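Side-chain contact in Pro-metalloprotease PrtV (Vibrio cholerae, PDB 4L9D), which is a secreted metalloprotease that probably cleaves host matrix proteins and kills cells, here represented by its first PKD domain, which binds calcium: residues 45-49 against 50-54. Residues are numbered along the deposited sequence; the frame is centred on the assembly and turned at random.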
loop_
_atom_site.group_PDB
_atom_site.type_symbol
_atom_site.label_atom_id
_atom_site.label_comp_id
_atom_site.label_asym_id
_atom_site.label_seq_id
_atom_site.Cartn_x
_atom_site.Cartn_y
_atom_site.Cartn_z
ATOM N N GLN A 45 10.142 -4.708 -3.680
ATOM C CA GLN A 45 10.246 -4.116 -2.349
ATOM C C GLN A 45 8.948 -4.282 -1.604
ATOM O O GLN A 45 7.825 -4.294 -2.187
ATOM C CB GLN A 45 10.592 -2.660 -2.397
ATOM C CG GLN A 45 11.981 -2.432 -2.996
ATOM C CD GLN A 45 12.360 -0.966 -3.148
ATOM O OE1 GLN A 45 11.512 -0.089 -3.396
ATOM N NE2 GLN A 45 13.654 -0.664 -3.006
ATOM N N THR A 46 9.049 -4.374 -0.258
ATOM C CA THR A 46 7.903 -4.461 0.654
ATOM C C THR A 46 8.133 -3.556 1.872
ATOM O O THR A 46 9.269 -3.113 2.122
ATOM C CB THR A 46 7.675 -5.932 1.093
ATOM O OG1 THR A 46 8.784 -6.352 1.841
ATOM C CG2 THR A 46 7.411 -6.854 -0.053
ATOM N N SER A 47 7.078 -3.381 2.630
ATOM C CA SER A 47 7.176 -2.646 3.902
ATOM C C SER A 47 6.083 -3.140 4.836
ATOM O O SER A 47 4.988 -3.555 4.397
ATOM C CB SER A 47 6.962 -1.142 3.657
ATOM O OG SER A 47 7.022 -0.406 4.877
ATOM N N THR A 48 6.312 -3.023 6.142
ATOM C CA THR A 48 5.314 -3.311 7.172
ATOM C C THR A 48 4.839 -2.009 7.853
ATOM O O THR A 48 4.100 -2.101 8.834
ATOM C CB THR A 48 5.832 -4.282 8.214
ATOM O OG1 THR A 48 6.871 -3.679 8.979
ATOM C CG2 THR A 48 6.362 -5.555 7.593
ATOM N N GLU A 49 5.228 -0.875 7.354
ATOM C CA GLU A 49 4.786 0.389 7.954
ATOM C C GLU A 49 3.320 0.665 7.610
ATOM O O GLU A 49 2.827 0.247 6.589
ATOM C CB GLU A 49 5.665 1.537 7.464
ATOM C CG GLU A 49 7.149 1.325 7.766
ATOM C CD GLU A 49 8.074 2.409 7.300
ATOM O OE1 GLU A 49 7.572 3.473 6.909
ATOM O OE2 GLU A 49 9.319 2.161 7.305
ATOM N N ALA A 50 2.677 1.485 8.448
ATOM C CA ALA A 50 1.297 1.844 8.150
ATOM C C ALA A 50 1.194 2.676 6.858
ATOM O O ALA A 50 0.306 2.465 6.045
ATOM C CB ALA A 50 0.694 2.610 9.328
ATOM N N ALA A 51 2.091 3.676 6.709
ATOM C CA ALA A 51 1.996 4.616 5.585
ATOM C C ALA A 51 3.415 4.975 5.116
ATOM O O ALA A 51 3.913 6.079 5.394
ATOM C CB ALA A 51 1.172 5.841 5.950
ATOM N N PRO A 52 4.109 4.052 4.471
ATOM C CA PRO A 52 5.495 4.267 4.063
ATOM C C PRO A 52 5.618 5.297 2.915
ATOM O O PRO A 52 4.653 5.611 2.206
ATOM C CB PRO A 52 5.971 2.880 3.666
ATOM C CG PRO A 52 4.718 2.212 3.162
ATOM C CD PRO A 52 3.610 2.746 4.020
ATOM N N THR A 53 6.859 5.702 2.712
ATOM C CA THR A 53 7.317 6.443 1.543
ATOM C C THR A 53 8.367 5.546 0.824
ATOM O O THR A 53 9.131 4.860 1.501
ATOM C CB THR A 53 7.917 7.804 1.965
ATOM O OG1 THR A 53 6.986 8.518 2.765
ATOM C CG2 THR A 53 8.290 8.582 0.710
ATOM N N TRP A 54 8.379 5.550 -0.486
ATOM C CA TRP A 54 9.264 4.682 -1.227
ATOM C C TRP A 54 9.579 5.322 -2.578
ATOM O O TRP A 54 9.035 6.364 -2.926
ATOM C CB TRP A 54 8.657 3.280 -1.419
ATOM C CG TRP A 54 7.434 3.230 -2.246
ATOM C CD1 TRP A 54 7.348 2.839 -3.580
ATOM C CD2 TRP A 54 6.060 3.389 -1.802
ATOM N NE1 TRP A 54 6.031 2.803 -3.965
ATOM C CE2 TRP A 54 5.225 3.079 -2.897
ATOM C CE3 TRP A 54 5.479 3.702 -0.564
ATOM C CZ2 TRP A 54 3.838 3.080 -2.783
ATOM C CZ3 TRP A 54 4.125 3.684 -0.468
ATOM C CH2 TRP A 54 3.312 3.361 -1.551
HETATM O O HOH W 1 8.675 5.112 5.004
#
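Pro52 packs against the side chains of Ser47 and Glu49 across a short connection between two edge strands. At Ala50 the methyl points away from 45-49 overall, though CB still lies 3.7 Å from Glu49 C; it rests against Tyr37, a small side chain for an exposed turn. The Ala50 carbonyl oxygen accepts hydrogen bonds from Asn25 ND2 and Trp39 NE1, pinning the turn to the body of the domain. Ala51 adds another small side chain, which rests on Ser23 of the neighbouring strand. Pro52 then brings its ring back toward the first half of the loop. Its CB lies 3.7 Å from Ser47 OG and also 3.7 Å from Glu49 OE1, and its CG lies against both OG and CB of Ser47. A rigid, compact ring suits this buried place, having no backbone N-H that would need a partner. Ser47 OG stands anti to its own nitrogen (chi1 179°), a position from which it accepts a nearly straight bond from Glu49 N, with 3.1 Å between OG and N and an angle of 168° at the hydrogen. This is an ST turn, and it bends the chain as it leaves strand 46-47. Glu49 runs past Pro52 in the opposite direction, and its extended chain (chi2 179°) carries the carboxylate alongside the ring, with OE1 3.6 Å from Pro52 CA. The length of Glu49 suits it to a water bridge: the water oxygen lies 2.7 Å from Glu49 OE1, to which it donates, and 3.0 Å from Thr53 N, from which it accepts. Trp54 presents its ring edge, in plane, to Pro52 C, while its ring stacks with Phe41. The loop thus links the two sheets of the PKD beta-sandwich: strand 46-47 pairs with strand 34-40 in one, and strand 53-55 with strand 20-25 in the other, and buried Pro52 packs on Trp39 of strand 34-40 and on Phe41 in the loop after it.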